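Local coordinates for protein GH127 beta-L-arabinofuranoside (Geobacillus stearothermophilus, PDB 4QK0) that probably hydrolyses beta-L-arabinofuranosides, releasing L-arabinose, as a family GH127 glycoside hydrolase, at residues A[190-195]-A[266-271]; A[329-334]-A[380-385]; A[462-467]-A[555-560]. One frame throughout, in Å; residues are numbered along the deposited sequence.

Contact 1: A[190-195]-A[266-271]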
loop_
_atom_site.group_PDB
_atom_site.type_symbol
_atom_site.label_atom_id
_atom_site.label_comp_id
_atom_site.label_asym_id
_atom_site.label_seq_id
_atom_site.Cartn_x
_atom_site.Cartn_y
_atom_site.Cartn_z
ATOM N N GLY A 190 -2.565 -1.800 28.076
ATOM C CA GLY A 190 -2.250 -1.426 26.701
ATOM C C GLY A 190 -3.365 -1.761 25.769
ATOM O O GLY A 190 -3.522 -1.143 24.715
ATOM N N HIS A 191 -4.211 -2.689 26.187
ATOM C CA HIS A 191 -5.406 -2.966 25.439
ATOM C C HIS A 191 -6.640 -2.780 26.297
ATOM O O HIS A 191 -6.972 -3.632 27.123
ATOM C CB HIS A 191 -5.380 -4.385 24.873
ATOM C CG HIS A 191 -6.321 -4.599 23.740
ATOM N ND1 HIS A 191 -7.619 -4.137 23.747
ATOM C CD2 HIS A 191 -6.157 -5.241 22.548
ATOM C CE1 HIS A 191 -8.218 -4.482 22.615
ATOM N NE2 HIS A 191 -7.342 -5.134 21.865
ATOM N N GLN A 192 -7.377 -1.707 25.992
ATOM C CA GLN A 192 -8.572 -1.392 26.658
ATOM C C GLN A 192 -9.577 -2.504 26.511
ATOM O O GLN A 192 -9.597 -3.227 25.507
ATOM C CB GLN A 192 -9.142 -0.068 26.153
ATOM C CG GLN A 192 -8.171 1.082 26.190
ATOM C CD GLN A 192 -7.355 1.249 24.902
ATOM O OE1 GLN A 192 -6.801 0.290 24.388
ATOM N NE2 GLN A 192 -7.302 2.479 24.371
ATOM N N GLU A 193 -10.392 -2.656 27.553
ATOM C CA GLU A 193 -11.411 -3.693 27.672
ATOM C C GLU A 193 -11.914 -3.748 29.131
ATOM O O GLU A 193 -13.098 -3.918 29.349
ATOM C CB GLU A 193 -10.917 -5.104 27.235
ATOM C CG GLU A 193 -11.659 -6.294 27.815
ATOM C CD GLU A 193 -13.075 -6.446 27.299
ATOM O OE1 GLU A 193 -13.457 -5.794 26.309
ATOM O OE2 GLU A 193 -13.828 -7.260 27.877
ATOM N N ILE A 194 -11.018 -3.671 30.083
ATOM C CA ILE A 194 -11.401 -3.773 31.512
ATOM C C ILE A 194 -12.399 -2.669 31.873
ATOM O O ILE A 194 -13.344 -2.902 32.643
ATOM C CB ILE A 194 -10.171 -3.732 32.440
ATOM C CG1 ILE A 194 -10.537 -4.085 33.891
ATOM C CG2 ILE A 194 -9.503 -2.377 32.440
ATOM C CD1 ILE A 194 -11.071 -5.465 34.071
ATOM N N GLU A 195 -12.277 -1.525 31.205
ATOM C CA GLU A 195 -13.128 -0.386 31.516
ATOM C C GLU A 195 -14.593 -0.664 31.157
ATOM O O GLU A 195 -15.490 -0.509 32.021
ATOM C CB GLU A 195 -12.617 0.869 30.868
ATOM C CG GLU A 195 -11.168 1.139 31.173
ATOM C CD GLU A 195 -10.175 0.529 30.152
ATOM O OE1 GLU A 195 -10.599 -0.330 29.338
ATOM O OE2 GLU A 195 -8.986 0.960 30.166
ATOM N N ALA A 266 -7.583 0.125 16.048
ATOM C CA ALA A 266 -8.970 0.409 15.976
ATOM C C ALA A 266 -9.811 -0.285 17.030
ATOM O O ALA A 266 -10.724 0.340 17.547
ATOM C CB ALA A 266 -9.533 0.112 14.618
ATOM N N VAL A 267 -9.538 -1.561 17.330
ATOM C CA VAL A 267 -10.316 -2.262 18.331
ATOM C C VAL A 267 -10.069 -1.648 19.709
ATOM O O VAL A 267 -11.006 -1.400 20.466
ATOM C CB VAL A 267 -9.981 -3.759 18.391
ATOM C CG1 VAL A 267 -10.911 -4.450 19.346
ATOM C CG2 VAL A 267 -10.133 -4.424 17.005
ATOM N N ARG A 268 -8.820 -1.393 20.020
ATOM C CA ARG A 268 -8.438 -0.738 21.243
ATOM C C ARG A 268 -9.220 0.575 21.391
ATOM O O ARG A 268 -9.836 0.851 22.449
ATOM C CB ARG A 268 -6.960 -0.433 21.272
ATOM C CG ARG A 268 -6.088 -1.611 21.632
ATOM C CD ARG A 268 -4.588 -1.246 21.616
ATOM N NE ARG A 268 -3.736 -2.313 22.114
ATOM C CZ ARG A 268 -3.465 -3.439 21.458
ATOM N NH1 ARG A 268 -3.952 -3.645 20.260
ATOM N NH2 ARG A 268 -2.745 -4.379 22.039
ATOM N N ALA A 269 -9.244 1.373 20.335
ATOM C CA ALA A 269 -9.896 2.664 20.403
ATOM C C ALA A 269 -11.382 2.509 20.688
ATOM O O ALA A 269 -11.948 3.272 21.485
ATOM C CB ALA A 269 -9.687 3.447 19.107
ATOM N N LEU A 270 -12.028 1.617 19.954
ATOM C CA LEU A 270 -13.456 1.535 20.041
ATOM C C LEU A 270 -13.903 0.912 21.387
ATOM O O LEU A 270 -14.939 1.286 21.887
ATOM C CB LEU A 270 -14.017 0.747 18.888
ATOM C CG LEU A 270 -13.836 1.366 17.493
ATOM C CD1 LEU A 270 -14.350 0.409 16.468
ATOM C CD2 LEU A 270 -14.530 2.660 17.297
ATOM N N TYR A 271 -13.113 0.004 21.947
ATOM C CA TYR A 271 -13.381 -0.479 23.284
ATOM C C TYR A 271 -13.264 0.659 24.316
ATOM O O TYR A 271 -14.040 0.742 25.261
ATOM C CB TYR A 271 -12.430 -1.607 23.673
ATOM C CG TYR A 271 -12.722 -2.965 23.126
ATOM C CD1 TYR A 271 -13.749 -3.197 22.223
ATOM C CD2 TYR A 271 -11.956 -4.069 23.538
ATOM C CE1 TYR A 271 -14.008 -4.486 21.711
ATOM C CE2 TYR A 271 -12.197 -5.344 23.005
ATOM C CZ TYR A 271 -13.214 -5.545 22.093
ATOM O OH TYR A 271 -13.472 -6.811 21.578
HETATM O O HOH W 1 -12.778 -0.695 27.800
#
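The loop carrying G190 to E193 runs past the first turns of helix 266-283 and brings Q192 CA to 5.5 Å from R268 CA, just before it turns into helix 194-205. This is loop-to-helix packing inside the catalytic domain, whose helical-hairpin clan is that of the (alpha/alpha)6 barrel. R268 makes the largest contribution. Its chain, extended from CG to NE, crosses H191 at about a right angle, with CG 3.5 Å from the centroid of the imidazole in a CH-pi contact squarely over the face. Farther out, the guanidinium turns so that H191 CD2 sits over one of its faces, 3.4 Å from R268 CZ. The edge of the same group does polar work: R268 NE donates to G190 O at 2.9 Å (N-H...O 142°), approaching from above the carbonyl plane. An alanine at R268 would probably leave the buried G190 carbonyl without this donor and strip the cover from one face of H191, loosening the ring. The imidazole is also tied within its own loop, because ND1 donates to Q192 O at 2.8 Å. That carbonyl lies in plane at the rim of the Y271 ring, facing CD2, so one oxygen meets both rings. Q192 also crosses R268 at about a right angle, its OE1 against R268 CB, while its NE2 bonds to Q251. At the N-terminus of helix 194-205, E193 N donates to E195 OE1, and a water bridges the helices by donating to E195 OE1 at 2.7 Å and to Y271 O at 3.2 Å.

Contact 2: A[329-334]-A[380-385]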
loop_
_atom_site.group_PDB
_atom_site.type_symbol
_atom_site.label_atom_id
_atom_site.label_comp_id
_atom_site.label_asym_id
_atom_site.label_seq_id
_atom_site.Cartn_x
_atom_site.Cartn_y
_atom_site.Cartn_z
ATOM N N THR A 329 -6.199 -1.685 0.207
ATOM C CA THR A 329 -5.316 -1.850 1.326
ATOM C C THR A 329 -6.003 -1.682 2.726
ATOM O O THR A 329 -5.322 -1.703 3.762
ATOM C CB THR A 329 -4.190 -0.841 1.249
ATOM O OG1 THR A 329 -4.741 0.474 1.086
ATOM C CG2 THR A 329 -3.297 -1.158 0.089
ATOM N N ALA A 330 -7.321 -1.582 2.744
ATOM C CA ALA A 330 -8.117 -1.503 3.975
ATOM C C ALA A 330 -7.725 -2.562 4.947
ATOM O O ALA A 330 -7.336 -3.665 4.539
ATOM C CB ALA A 330 -9.556 -1.676 3.636
ATOM N N TYR A 331 -7.873 -2.292 6.242
ATOM C CA TYR A 331 -7.757 -3.375 7.208
ATOM C C TYR A 331 -9.153 -3.811 7.645
ATOM O O TYR A 331 -9.541 -4.970 7.443
ATOM C CB TYR A 331 -6.881 -2.971 8.344
ATOM C CG TYR A 331 -6.262 -4.159 9.019
ATOM C CD1 TYR A 331 -5.186 -4.842 8.460
ATOM C CD2 TYR A 331 -6.731 -4.595 10.236
ATOM C CE1 TYR A 331 -4.617 -5.944 9.104
ATOM C CE2 TYR A 331 -6.169 -5.667 10.885
ATOM C CZ TYR A 331 -5.125 -6.352 10.316
ATOM O OH TYR A 331 -4.550 -7.405 11.018
ATOM N N ALA A 332 -9.935 -2.907 8.229
ATOM C CA ALA A 332 -11.375 -3.182 8.509
ATOM C C ALA A 332 -11.588 -4.552 9.174
ATOM O O ALA A 332 -12.347 -5.385 8.714
ATOM C CB ALA A 332 -12.187 -3.063 7.270
ATOM N N GLU A 333 -10.824 -4.766 10.218
ATOM C CA GLU A 333 -10.828 -6.009 10.996
ATOM C C GLU A 333 -12.240 -6.321 11.500
ATOM O O GLU A 333 -12.999 -5.419 11.900
ATOM C CB GLU A 333 -9.906 -5.808 12.169
ATOM C CG GLU A 333 -9.596 -6.989 13.003
ATOM C CD GLU A 333 -8.651 -6.665 14.176
ATOM O OE1 GLU A 333 -8.623 -7.531 15.036
ATOM O OE2 GLU A 333 -7.920 -5.640 14.256
ATOM N N THR A 334 -12.596 -7.588 11.414
ATOM C CA THR A 334 -13.872 -8.072 11.875
ATOM C C THR A 334 -14.140 -7.586 13.309
ATOM O O THR A 334 -15.188 -7.027 13.560
ATOM C CB THR A 334 -13.926 -9.630 11.787
ATOM O OG1 THR A 334 -13.685 -10.052 10.432
ATOM C CG2 THR A 334 -15.286 -10.127 12.195
ATOM N N PHE A 380 -12.755 -14.304 7.840
ATOM C CA PHE A 380 -11.797 -13.260 7.557
ATOM C C PHE A 380 -11.415 -12.527 8.843
ATOM O O PHE A 380 -12.255 -12.264 9.723
ATOM C CB PHE A 380 -12.410 -12.194 6.648
ATOM C CG PHE A 380 -12.408 -12.504 5.210
ATOM C CD1 PHE A 380 -11.342 -13.098 4.611
ATOM C CD2 PHE A 380 -13.499 -12.208 4.462
ATOM C CE1 PHE A 380 -11.390 -13.396 3.262
ATOM C CE2 PHE A 380 -13.556 -12.487 3.107
ATOM C CZ PHE A 380 -12.487 -13.078 2.504
ATOM N N TYR A 381 -10.142 -12.177 8.936
ATOM C CA TYR A 381 -9.663 -11.224 9.912
ATOM C C TYR A 381 -9.882 -9.833 9.291
ATOM O O TYR A 381 -10.531 -8.998 9.864
ATOM C CB TYR A 381 -8.223 -11.549 10.205
ATOM C CG TYR A 381 -7.708 -11.074 11.529
ATOM C CD1 TYR A 381 -7.198 -9.794 11.653
ATOM C CD2 TYR A 381 -7.675 -11.911 12.638
ATOM C CE1 TYR A 381 -6.695 -9.318 12.850
ATOM C CE2 TYR A 381 -7.154 -11.449 13.845
ATOM C CZ TYR A 381 -6.674 -10.136 13.947
ATOM O OH TYR A 381 -6.153 -9.590 15.110
ATOM N N VAL A 382 -9.460 -9.666 8.045
ATOM C CA VAL A 382 -9.497 -8.406 7.293
ATOM C C VAL A 382 -10.614 -8.388 6.307
ATOM O O VAL A 382 -10.846 -9.386 5.631
ATOM C CB VAL A 382 -8.176 -8.287 6.523
ATOM C CG1 VAL A 382 -8.246 -7.294 5.412
ATOM C CG2 VAL A 382 -7.051 -7.998 7.499
ATOM N N ASN A 383 -11.337 -7.267 6.219
ATOM C CA ASN A 383 -12.488 -7.182 5.344
ATOM C C ASN A 383 -12.313 -6.098 4.283
ATOM O O ASN A 383 -12.736 -4.938 4.467
ATOM C CB ASN A 383 -13.777 -6.886 6.096
ATOM C CG ASN A 383 -14.118 -7.983 7.049
ATOM O OD1 ASN A 383 -13.624 -7.983 8.170
ATOM N ND2 ASN A 383 -14.851 -8.983 6.576
ATOM N N PRO A 384 -11.755 -6.471 3.139
ATOM C CA PRO A 384 -11.405 -5.471 2.141
ATOM C C PRO A 384 -12.621 -5.042 1.369
ATOM O O PRO A 384 -13.631 -5.721 1.384
ATOM C CB PRO A 384 -10.422 -6.224 1.265
ATOM C CG PRO A 384 -10.923 -7.630 1.310
ATOM C CD PRO A 384 -11.413 -7.834 2.708
ATOM N N LEU A 385 -12.538 -3.884 0.724
ATOM C CA LEU A 385 -13.593 -3.422 -0.154
ATOM C C LEU A 385 -13.258 -3.561 -1.610
ATOM O O LEU A 385 -14.079 -3.246 -2.507
ATOM C CB LEU A 385 -13.947 -1.963 0.165
ATOM C CG LEU A 385 -14.836 -1.829 1.401
ATOM C CD1 LEU A 385 -14.038 -2.015 2.692
ATOM C CD2 LEU A 385 -15.448 -0.448 1.307
#
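Y331 and V382 meet at about a right angle where two loops of the helical-barrel catalytic domain, 329-334 and 380-385, run antiparallel beside the start of helix 334-350. V382 CG2 lies over one face of the Y331 ring, 3.8 Å from its centroid, a CH-pi contact set toward the rim by CE1. The tyrosine's hydroxyl reaches on to Y381, where Y331 OH stands 3.4 Å from CE1, and it is hydrogen-bonded to E317. A different orientation governs E333 and Y381, which lie side by side and point the same way, the carboxylate and ring planes only 18° apart. E333 can do this because its CG is anti to the backbone N (chi1 -172°) and the chain beyond is extended; OE1 comes 3.2 Å from Y381 OH, while OE2 lies in plane at the edge of the Y331 ring. Two tyrosine rings and one carboxylate thus pack together, Y331 and E333 buried and Y381 partly exposed. The backbones hold them in place. N383 N donates to Y331 O at 3.2 Å, and A332, with positive phi, turns the chain so that its own carbonyl receives a second, weak bond from the same N-H. E333 is the N-cap residue of helix 334-350, and T334 N, the first amide beyond it, donates to Y381 O at 2.9 Å and 161°. The next residue, C335, forms a disulfide with C412 in another structure of this protein, though not here. Nearby, T334 OG1 donates to F380 O at 2.7 Å, meeting that carbonyl from above its plane.

Contact 3: A[462-467]-A[555-560]; sequences NYPWDG and GPIVYC
I557 meets both P464 and W465 through a single methyl: CD1 lies 3.7 Å from P464 CG and 3.7 Å from W465 CZ3. Its side chain is extended, chi2 176°, which carries that methyl out from strand 557-562 into the angle between the two residues. Beside it P556 CG touches P464 CB at 3.9 Å and faces Y463 CE1 at 4.0 Å, the tyrosine and the proline reaching toward each other tip to tip. On the other flank Y559 OH comes to the edge of the indole, 3.9 Å from W465 CZ3. The loop that presents these groups links strands 453-461 and 468-475. A cis peptide bond before P464 and the bond from W465 N to N462 O fold it tightly, and P464 CG covers one face of the indole. Farther out, the hydroxyls are held by other partners: Y463 OH by E361 of helix 354-365, and Y559 OH by V594 O. W465 O accepts from R554, just before G555. No hydrogen bond joins the two segments directly. The junction between the middle and C-terminal domains therefore rests here on shape and apolar contact, with the polar ends turned to partners outside it.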
loop_
_atom_site.group_PDB
_atom_site.type_symbol
_atom_site.label_atom_id
_atom_site.label_comp_id
_atom_site.label_asym_id
_atom_site.label_seq_id
_atom_site.Cartn_x
_atom_site.Cartn_y
_atom_site.Cartn_z
ATOM N N ASN A 462 -39.949 -8.972 6.551
ATOM C CA ASN A 462 -38.898 -9.660 5.755
ATOM C C ASN A 462 -37.633 -8.803 5.591
ATOM O O ASN A 462 -36.781 -9.121 4.778
ATOM C CB ASN A 462 -39.391 -10.050 4.357
ATOM C CG ASN A 462 -40.598 -10.980 4.388
ATOM O OD1 ASN A 462 -41.530 -10.804 3.600
ATOM N ND2 ASN A 462 -40.607 -11.943 5.313
ATOM N N TYR A 463 -37.521 -7.731 6.376
ATOM C CA TYR A 463 -36.305 -6.956 6.469
ATOM C C TYR A 463 -35.167 -7.924 6.730
ATOM O O TYR A 463 -35.312 -8.858 7.530
ATOM C CB TYR A 463 -36.454 -6.001 7.603
ATOM C CG TYR A 463 -35.602 -4.724 7.635
ATOM C CD1 TYR A 463 -34.330 -4.720 8.181
ATOM C CD2 TYR A 463 -36.173 -3.497 7.314
ATOM C CE1 TYR A 463 -33.629 -3.547 8.296
ATOM C CE2 TYR A 463 -35.473 -2.329 7.456
ATOM C CZ TYR A 463 -34.218 -2.352 7.940
ATOM O OH TYR A 463 -33.525 -1.162 8.051
ATOM N N PRO A 464 -34.008 -7.715 6.061
ATOM C CA PRO A 464 -33.652 -6.541 5.282
ATOM C C PRO A 464 -34.032 -6.557 3.834
ATOM O O PRO A 464 -33.716 -5.593 3.117
ATOM C CB PRO A 464 -32.138 -6.518 5.405
ATOM C CG PRO A 464 -31.777 -7.944 5.444
ATOM C CD PRO A 464 -32.871 -8.614 6.230
ATOM N N TRP A 465 -34.725 -7.599 3.379
ATOM C CA TRP A 465 -35.053 -7.733 1.928
ATOM C C TRP A 465 -36.211 -6.874 1.514
ATOM O O TRP A 465 -36.397 -6.615 0.322
ATOM C CB TRP A 465 -35.300 -9.195 1.537
ATOM C CG TRP A 465 -34.209 -10.045 2.021
ATOM C CD1 TRP A 465 -34.307 -11.097 2.844
ATOM C CD2 TRP A 465 -32.828 -9.893 1.713
ATOM N NE1 TRP A 465 -33.070 -11.597 3.113
ATOM C CE2 TRP A 465 -32.142 -10.886 2.415
ATOM C CE3 TRP A 465 -32.111 -9.010 0.906
ATOM C CZ2 TRP A 465 -30.767 -11.048 2.342
ATOM C CZ3 TRP A 465 -30.709 -9.145 0.844
ATOM C CH2 TRP A 465 -30.063 -10.153 1.567
ATOM N N ASP A 466 -36.991 -6.423 2.494
ATOM C CA ASP A 466 -38.179 -5.630 2.225
ATOM C C ASP A 466 -38.411 -4.653 3.385
ATOM O O ASP A 466 -38.080 -4.968 4.546
ATOM C CB ASP A 466 -39.357 -6.613 2.044
ATOM C CG ASP A 466 -40.673 -5.931 2.009
ATOM O OD1 ASP A 466 -40.998 -5.348 0.965
ATOM O OD2 ASP A 466 -41.361 -5.955 3.053
ATOM N N GLY A 467 -38.991 -3.501 3.081
ATOM C CA GLY A 467 -39.131 -2.448 4.066
ATOM C C GLY A 467 -40.458 -2.344 4.821
ATOM O O GLY A 467 -40.694 -1.359 5.539
ATOM N N GLY A 555 -31.774 -0.573 1.007
ATOM C CA GLY A 555 -32.073 -0.730 2.439
ATOM C C GLY A 555 -30.764 -0.519 3.164
ATOM O O GLY A 555 -29.954 0.322 2.752
ATOM N N PRO A 556 -30.497 -1.312 4.203
ATOM C CA PRO A 556 -29.225 -1.234 4.961
ATOM C C PRO A 556 -28.029 -1.987 4.325
ATOM O O PRO A 556 -26.948 -1.979 4.906
ATOM C CB PRO A 556 -29.584 -1.933 6.287
ATOM C CG PRO A 556 -30.513 -3.016 5.850
ATOM C CD PRO A 556 -31.335 -2.395 4.732
ATOM N N ILE A 557 -28.248 -2.655 3.188
ATOM C CA ILE A 557 -27.270 -3.562 2.651
ATOM C C ILE A 557 -26.474 -2.950 1.494
ATOM O O ILE A 557 -27.043 -2.485 0.509
ATOM C CB ILE A 557 -27.893 -4.898 2.235
ATOM C CG1 ILE A 557 -28.238 -5.646 3.535
ATOM C CG2 ILE A 557 -26.881 -5.703 1.428
ATOM C CD1 ILE A 557 -28.958 -6.938 3.291
ATOM N N VAL A 558 -25.167 -2.922 1.709
ATOM C CA VAL A 558 -24.231 -2.503 0.727
ATOM C C VAL A 558 -23.928 -3.715 -0.169
ATOM O O VAL A 558 -23.656 -4.828 0.317
ATOM C CB VAL A 558 -22.937 -1.983 1.366
ATOM C CG1 VAL A 558 -21.961 -1.564 0.306
ATOM C CG2 VAL A 558 -23.219 -0.771 2.249
ATOM N N TYR A 559 -23.893 -3.425 -1.458
ATOM C CA TYR A 559 -23.688 -4.432 -2.489
ATOM C C TYR A 559 -22.234 -4.426 -3.023
ATOM O O TYR A 559 -21.502 -3.492 -2.809
ATOM C CB TYR A 559 -24.718 -4.168 -3.609
ATOM C CG TYR A 559 -26.013 -4.818 -3.246
ATOM C CD1 TYR A 559 -26.819 -4.311 -2.245
ATOM C CD2 TYR A 559 -26.375 -6.014 -3.847
ATOM C CE1 TYR A 559 -27.978 -4.982 -1.829
ATOM C CE2 TYR A 559 -27.543 -6.646 -3.513
ATOM C CZ TYR A 559 -28.334 -6.150 -2.472
ATOM O OH TYR A 559 -29.459 -6.845 -2.105
ATOM N N CYS A 560 -21.858 -5.502 -3.709
ATOM C CA CYS A 560 -20.539 -5.629 -4.348
ATOM C C CYS A 560 -20.668 -6.413 -5.628
ATOM O O CYS A 560 -21.726 -7.067 -5.871
ATOM C CB CYS A 560 -19.567 -6.291 -3.448
ATOM S SG CYS A 560 -19.786 -8.046 -3.208
#

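In the fold
The three contacts follow one another in series along the chain, and each closes before the next opens. Contacts 1 and 2 both belong to the catalytic domain, their centres about 18 Å apart, and they touch where V267 CG2 meets E333 OE2 at 3.7 Å; helix 334-350, which starts from contact 2, also packs on helix 266-283. Contact 3 joins the middle and C-terminal domains. Its centre lies about 21 Å from that of contact 2, with nearest atoms about 6 Å apart, and about 31 Å from contact 1. Helix 354-365, between the segments of contact 2, packs on contact 3. Strand 386-387, right after 380-385, joins the sheet containing strand 557-562, so the catalytic domain contributes a strand to the C-terminal sheet.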